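Local coordinates for guanine nucleotide exchange factor SRM1 (Saccharomyces cerevisiae, PDB 3OF7), which promotes the exchange of GDP for GTP on the small GTPases GSP1 and GSP2, binds chromatin and controls RNA metabolism and transport, at residues A[68-80]-A[436-448]. Numbering follows the deposited sequence.
Sequences KIISFAVGGMHTL and LVGCGGQFSVSGG
F72 and V74 of strand 69-74 press on hairpin 436-448, joining two neighbouring blades of the RCC1 seven-bladed beta-propeller: one holds strands 69-74 and 78-83, the other closes the ring by combining C-terminal strands 432-439 and 443-450 with N-terminal strand 30-34. The axes of 69-74 and 436-439 run only 19° from parallel and 6.1 Å apart at their closest, yet the single direct hydrogen bond between the segments lies at the turns, so the blades pack rather than share a sheet. The tight side is mainly apolar, with backbone polar atoms at the ring edges. F72 CG lies between the backbone N and carbonyl carbon (chi1 58°), which swings the ring across so that CZ points into the hairpin backbone, 3.6 Å from V445 O. V445 CG1 covers one face, 16° off the normal, a CH-pi contact; G438 N meets the edge in plane, and L436 CB packs against F72 CE2 at 3.9 Å. Replacing F72 with alanine would remove the ring, and V445 CG1 and L436 CB would probably be left facing a gap between the blades. V74 CG1 comes obliquely to the F443 ring, 3.4 Å from F443 CZ and equally close to C439 C, while T79 OG1 borders that ring's edge. The looser side is bridged by water, one molecule donating to F72 O (3.2 Å) and V437 O (3.1 Å). At the turns, G441 N donates to G76 O (3.0 Å), in the carbonyl plane on a lone pair, and another water donates to that same G76 O.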
ATOM      1  N   LYS A  68      14.496  15.429  -4.577  1.00 19.08           N
ATOM      2  CA  LYS A  68      13.186  16.016  -4.911  1.00 18.42           C
ATOM      3  C   LYS A  68      12.108  14.955  -5.150  1.00 17.42           C
ATOM      4  O   LYS A  68      11.388  14.968  -6.164  1.00 16.45           O
ATOM      5  CB  LYS A  68      13.281  16.979  -6.106  1.00 19.05           C
ATOM      6  CG  LYS A  68      14.275  18.131  -5.896  1.00 20.92           C
ATOM      7  CD  LYS A  68      14.320  19.054  -7.111  1.00 24.13           C
ATOM      8  CE  LYS A  68      15.218  20.266  -6.858  0.90 26.70           C
ATOM      9  NZ  LYS A  68      15.432  21.054  -8.113  1.00 28.56           N
ATOM     10  N   ILE A  69      11.997  14.047  -4.189  1.00 15.99           N
ATOM     11  CA  ILE A  69      10.989  12.995  -4.233  1.00 14.75           C
ATOM     12  C   ILE A  69       9.585  13.587  -4.067  1.00 14.93           C
ATOM     13  O   ILE A  69       9.342  14.380  -3.151  1.00 14.32           O
ATOM     14  CB  ILE A  69      11.260  11.930  -3.149  1.00 14.77           C
ATOM     15  CG1 ILE A  69      12.647  11.288  -3.349  1.00 14.93           C
ATOM     16  CG2 ILE A  69      10.132  10.873  -3.117  1.00 13.12           C
ATOM     17  CD1 ILE A  69      12.900  10.710  -4.770  1.00 15.65           C
ATOM     18  N   ILE A  70       8.674  13.203  -4.967  1.00 14.40           N
ATOM     19  CA  ILE A  70       7.280  13.656  -4.910  1.00 14.79           C
ATOM     20  C   ILE A  70       6.245  12.515  -4.819  1.00 14.20           C
ATOM     21  O   ILE A  70       5.046  12.770  -4.725  1.00 14.90           O
ATOM     22  CB  ILE A  70       6.942  14.592  -6.106  1.00 15.08           C
ATOM     23  CG1 ILE A  70       7.450  14.011  -7.427  1.00 16.72           C
ATOM     24  CG2 ILE A  70       7.579  15.964  -5.897  1.00 14.65           C
ATOM     25  CD1 ILE A  70       6.533  13.014  -8.091  1.00 17.78           C
ATOM     26  N   SER A  71       6.709  11.264  -4.856  1.00 13.94           N
ATOM     27  CA  SER A  71       5.816  10.103  -4.680  1.00 13.27           C
ATOM     28  C   SER A  71       6.630   8.911  -4.229  1.00 12.55           C
ATOM     29  O   SER A  71       7.813   8.831  -4.497  1.00 12.68           O
ATOM     30  CB  SER A  71       5.122   9.724  -5.997  1.00 13.21           C
ATOM     31  OG  SER A  71       4.005   8.858  -5.753  1.00 12.91           O
ATOM     32  N   PHE A  72       5.977   7.965  -3.579  1.00 12.79           N
ATOM     33  CA  PHE A  72       6.615   6.674  -3.325  1.00 12.47           C
ATOM     34  C   PHE A  72       5.582   5.575  -3.152  1.00 12.22           C
ATOM     35  O   PHE A  72       4.419   5.843  -2.852  1.00 12.77           O
ATOM     36  CB  PHE A  72       7.607   6.743  -2.140  1.00 12.42           C
ATOM     37  CG  PHE A  72       6.984   7.188  -0.841  1.00 12.30           C
ATOM     38  CD1 PHE A  72       6.294   6.280  -0.037  1.00 12.50           C
ATOM     39  CD2 PHE A  72       7.085   8.519  -0.421  1.00 12.60           C
ATOM     40  CE1 PHE A  72       5.708   6.679   1.169  1.00 11.40           C
ATOM     41  CE2 PHE A  72       6.510   8.932   0.791  1.00 12.67           C
ATOM     42  CZ  PHE A  72       5.812   8.003   1.583  1.00 11.94           C
ATOM     43  N   ALA A  73       6.010   4.337  -3.381  1.00 12.62           N
ATOM     44  CA  ALA A  73       5.130   3.179  -3.283  1.00 12.53           C
ATOM     45  C   ALA A  73       5.892   2.136  -2.504  1.00 12.20           C
ATOM     46  O   ALA A  73       6.978   1.726  -2.911  1.00 12.96           O
ATOM     47  CB  ALA A  73       4.751   2.648  -4.682  1.00 12.36           C
ATOM     48  N   VAL A  74       5.337   1.738  -1.364  1.00 12.45           N
ATOM     49  CA  VAL A  74       6.023   0.822  -0.453  1.00 12.22           C
ATOM     50  C   VAL A  74       5.473  -0.591  -0.667  1.00 12.59           C
ATOM     51  O   VAL A  74       4.277  -0.816  -0.549  1.00 12.10           O
ATOM     52  CB  VAL A  74       5.840   1.237   1.024  1.00 12.43           C
ATOM     53  CG1 VAL A  74       6.612   0.294   1.953  1.00 12.27           C
ATOM     54  CG2 VAL A  74       6.280   2.691   1.245  1.00 12.64           C
ATOM     55  N   GLY A  75       6.361  -1.523  -0.996  1.00 12.80           N
ATOM     56  CA  GLY A  75       5.998  -2.939  -1.111  1.00 13.66           C
ATOM     57  C   GLY A  75       6.409  -3.718   0.132  1.00 14.56           C
ATOM     58  O   GLY A  75       6.796  -3.134   1.148  1.00 14.51           O
ATOM     59  N   GLY A  76       6.342  -5.042   0.053  1.00 14.61           N
ATOM     60  CA  GLY A  76       6.631  -5.885   1.204  1.00 15.04           C
ATOM     61  C   GLY A  76       8.053  -5.745   1.706  1.00 15.74           C
ATOM     62  O   GLY A  76       8.266  -5.559   2.902  1.00 15.48           O
ATOM     63  N   MET A  77       9.017  -5.812   0.779  1.00 15.87           N
ATOM     64  CA  MET A  77      10.439  -5.805   1.114  0.50 16.33           C
ATOM     65  C   MET A  77      11.232  -4.791   0.271  1.00 16.09           C
ATOM     66  O   MET A  77      12.466  -4.776   0.300  1.00 16.12           O
ATOM     67  CB  MET A  77      11.032  -7.219   0.956  0.50 16.61           C
ATOM     68  CG  MET A  77      10.480  -8.261   1.941  0.50 17.62           C
ATOM     69  SD  MET A  77      11.095  -9.942   1.657  0.50 20.40           S
ATOM     70  N   HIS A  78      10.529  -3.955  -0.496  1.00 15.62           N
ATOM     71  CA  HIS A  78      11.202  -2.916  -1.293  1.00 14.95           C
ATOM     72  C   HIS A  78      10.311  -1.700  -1.480  1.00 14.44           C
ATOM     73  O   HIS A  78       9.105  -1.781  -1.269  1.00 14.80           O
ATOM     74  CB  HIS A  78      11.678  -3.452  -2.647  1.00 15.08           C
ATOM     75  CG  HIS A  78      10.565  -3.820  -3.577  1.00 15.12           C
ATOM     76  ND1 HIS A  78      10.251  -3.084  -4.700  1.00 17.25           N
ATOM     77  CD2 HIS A  78       9.686  -4.847  -3.544  1.00 13.84           C
ATOM     78  CE1 HIS A  78       9.224  -3.642  -5.316  1.00 14.90           C
ATOM     79  NE2 HIS A  78       8.861  -4.714  -4.633  1.00 16.14           N
ATOM     80  N   THR A  79      10.910  -0.581  -1.872  1.00 13.97           N
ATOM     81  CA  THR A  79      10.177   0.659  -2.089  1.00 13.25           C
ATOM     82  C   THR A  79      10.622   1.301  -3.389  1.00 13.51           C
ATOM     83  O   THR A  79      11.788   1.204  -3.773  1.00 13.41           O
ATOM     84  CB  THR A  79      10.419   1.657  -0.933  1.00 13.65           C
ATOM     85  OG1 THR A  79      10.037   1.043   0.306  1.00 13.77           O
ATOM     86  CG2 THR A  79       9.615   2.963  -1.132  1.00 12.92           C
ATOM     87  N   LEU A  80       9.679   1.946  -4.060  1.00 13.63           N
ATOM     88  CA  LEU A  80       9.978   2.735  -5.237  1.00 13.90           C
ATOM     89  C   LEU A  80       9.631   4.175  -4.914  1.00 13.85           C
ATOM     90  O   LEU A  80       8.654   4.425  -4.226  1.00 13.75           O
ATOM     91  CB  LEU A  80       9.125   2.262  -6.413  1.00 13.12           C
ATOM     92  CG  LEU A  80       9.146   0.761  -6.714  1.00 13.95           C
ATOM     93  CD1 LEU A  80       8.121   0.459  -7.802  1.00 14.28           C
ATOM     94  CD2 LEU A  80      10.552   0.272  -7.120  1.00 11.97           C
ATOM     95  N   LEU A 436       2.399  12.119   2.610  1.00 14.30           N
ATOM     96  CA  LEU A 436       2.236  10.759   2.090  1.00 13.96           C
ATOM     97  C   LEU A 436       2.745   9.740   3.098  1.00 14.21           C
ATOM     98  O   LEU A 436       3.704  10.006   3.817  1.00 13.94           O
ATOM     99  CB  LEU A 436       2.992  10.593   0.763  1.00 14.03           C
ATOM    100  CG  LEU A 436       2.602  11.469  -0.438  1.00 14.33           C
ATOM    101  CD1 LEU A 436       3.598  11.252  -1.590  1.00 16.03           C
ATOM    102  CD2 LEU A 436       1.175  11.217  -0.922  1.00 16.17           C
ATOM    103  N   VAL A 437       2.089   8.583   3.167  1.00 13.90           N
ATOM    104  CA  VAL A 437       2.558   7.478   3.998  1.00 13.86           C
ATOM    105  C   VAL A 437       2.418   6.167   3.243  1.00 13.89           C
ATOM    106  O   VAL A 437       1.546   6.042   2.390  1.00 13.57           O
ATOM    107  CB  VAL A 437       1.781   7.354   5.333  1.00 14.36           C
ATOM    108  CG1 VAL A 437       2.165   8.480   6.287  1.00 14.51           C
ATOM    109  CG2 VAL A 437       0.270   7.312   5.101  1.00 14.00           C
ATOM    110  N   GLY A 438       3.278   5.208   3.569  1.00 13.66           N
ATOM    111  CA  GLY A 438       3.234   3.866   2.972  1.00 14.05           C
ATOM    112  C   GLY A 438       3.836   2.891   3.960  1.00 13.83           C
ATOM    113  O   GLY A 438       4.623   3.288   4.822  1.00 13.03           O
ATOM    114  N   CYS A 439       3.463   1.622   3.853  1.00 13.85           N
ATOM    115  CA  CYS A 439       3.910   0.615   4.823  1.00 14.59           C
ATOM    116  C   CYS A 439       4.223  -0.685   4.114  1.00 15.02           C
ATOM    117  O   CYS A 439       3.576  -1.022   3.118  1.00 14.69           O
ATOM    118  CB  CYS A 439       2.819   0.342   5.864  1.00 14.44           C
ATOM    119  SG  CYS A 439       2.241   1.772   6.794  1.00 15.05           S
ATOM    120  N   GLY A 440       5.220  -1.395   4.629  1.00 15.45           N
ATOM    121  CA  GLY A 440       5.620  -2.697   4.094  1.00 16.35           C
ATOM    122  C   GLY A 440       5.461  -3.775   5.140  1.00 16.86           C
ATOM    123  O   GLY A 440       4.678  -3.624   6.096  1.00 17.11           O
ATOM    124  N   GLY A 441       6.204  -4.868   4.974  1.00 16.75           N
ATOM    125  CA  GLY A 441       6.088  -6.004   5.887  1.00 17.18           C
ATOM    126  C   GLY A 441       6.467  -5.650   7.318  1.00 17.29           C
ATOM    127  O   GLY A 441       5.751  -5.998   8.268  1.00 18.07           O
ATOM    128  N   GLN A 442       7.595  -4.958   7.468  1.00 17.06           N
ATOM    129  CA  GLN A 442       8.183  -4.693   8.786  1.00 17.14           C
ATOM    130  C   GLN A 442       8.646  -3.247   8.971  1.00 16.36           C
ATOM    131  O   GLN A 442       9.442  -2.955   9.870  1.00 16.00           O
ATOM    132  CB  GLN A 442       9.381  -5.638   9.033  1.00 17.59           C
ATOM    133  CG  GLN A 442       9.060  -7.128   8.935  0.80 19.37           C
ATOM    134  CD  GLN A 442      10.208  -8.021   9.412  0.80 21.91           C
ATOM    135  OE1 GLN A 442      11.334  -7.558   9.616  0.90 21.64           O
ATOM    136  NE2 GLN A 442       9.917  -9.305   9.594  0.90 24.16           N
ATOM    137  N   PHE A 443       8.145  -2.339   8.139  1.00 15.31           N
ATOM    138  CA  PHE A 443       8.670  -0.973   8.103  1.00 14.72           C
ATOM    139  C   PHE A 443       7.645  -0.019   7.510  1.00 14.28           C
ATOM    140  O   PHE A 443       6.660  -0.455   6.906  1.00 14.18           O
ATOM    141  CB  PHE A 443       9.983  -0.927   7.298  1.00 15.01           C
ATOM    142  CG  PHE A 443       9.797  -1.050   5.796  1.00 15.77           C
ATOM    143  CD1 PHE A 443       9.450  -2.268   5.219  1.00 14.98           C
ATOM    144  CD2 PHE A 443       9.986   0.061   4.964  1.00 15.79           C
ATOM    145  CE1 PHE A 443       9.285  -2.391   3.822  1.00 15.04           C
ATOM    146  CE2 PHE A 443       9.821  -0.041   3.574  1.00 15.02           C
ATOM    147  CZ  PHE A 443       9.468  -1.268   3.000  1.00 14.70           C
ATOM    148  N   SER A 444       7.890   1.278   7.671  1.00 14.11           N
ATOM    149  CA  SER A 444       7.017   2.320   7.134  1.00 13.78           C
ATOM    150  C   SER A 444       7.843   3.464   6.540  1.00 13.61           C
ATOM    151  O   SER A 444       9.025   3.632   6.865  1.00 13.39           O
ATOM    152  CB  SER A 444       6.100   2.860   8.232  1.00 14.06           C
ATOM    153  OG  SER A 444       5.453   1.806   8.926  1.00 15.14           O
ATOM    154  N   VAL A 445       7.218   4.231   5.651  1.00 13.45           N
ATOM    155  CA  VAL A 445       7.863   5.369   4.999  1.00 13.35           C
ATOM    156  C   VAL A 445       6.861   6.516   4.989  1.00 13.67           C
ATOM    157  O   VAL A 445       5.660   6.292   4.788  1.00 13.47           O
ATOM    158  CB  VAL A 445       8.277   5.045   3.539  1.00 13.71           C
ATOM    159  CG1 VAL A 445       8.944   6.264   2.869  1.00 13.51           C
ATOM    160  CG2 VAL A 445       9.205   3.827   3.479  1.00 14.30           C
ATOM    161  N   SER A 446       7.347   7.738   5.215  1.00 13.24           N
ATOM    162  CA  SER A 446       6.504   8.920   5.080  1.00 13.22           C
ATOM    163  C   SER A 446       7.212  10.028   4.292  1.00 13.10           C
ATOM    164  O   SER A 446       8.430  10.010   4.106  1.00 12.80           O
ATOM    165  CB  SER A 446       6.052   9.440   6.449  1.00 13.20           C
ATOM    166  OG  SER A 446       7.162   9.941   7.167  1.00 14.36           O
ATOM    167  N   GLY A 447       6.421  10.980   3.821  1.00 12.97           N
ATOM    168  CA  GLY A 447       6.941  12.148   3.145  1.00 13.39           C
ATOM    169  C   GLY A 447       6.194  13.344   3.679  1.00 13.71           C
ATOM    170  O   GLY A 447       4.965  13.327   3.755  1.00 13.71           O
ATOM    171  N   GLY A 448       6.939  14.370   4.078  1.00 14.39           N
ATOM    172  CA  GLY A 448       6.324  15.587   4.568  1.00 15.30           C
ATOM    173  C   GLY A 448       7.140  16.830   4.289  1.00 15.63           C
ATOM    174  O   GLY A 448       8.252  16.761   3.759  1.00 15.08           O
TER
HETATM  175  O   HOH W   1       2.735   5.033  -0.299  1.00 37.63           O
HETATM  176  O   HOH W   2       2.274  -1.287   0.849  1.00 50.05           O
HETATM  177  O   HOH W   3       9.546  -5.898   5.283  1.00 13.11           O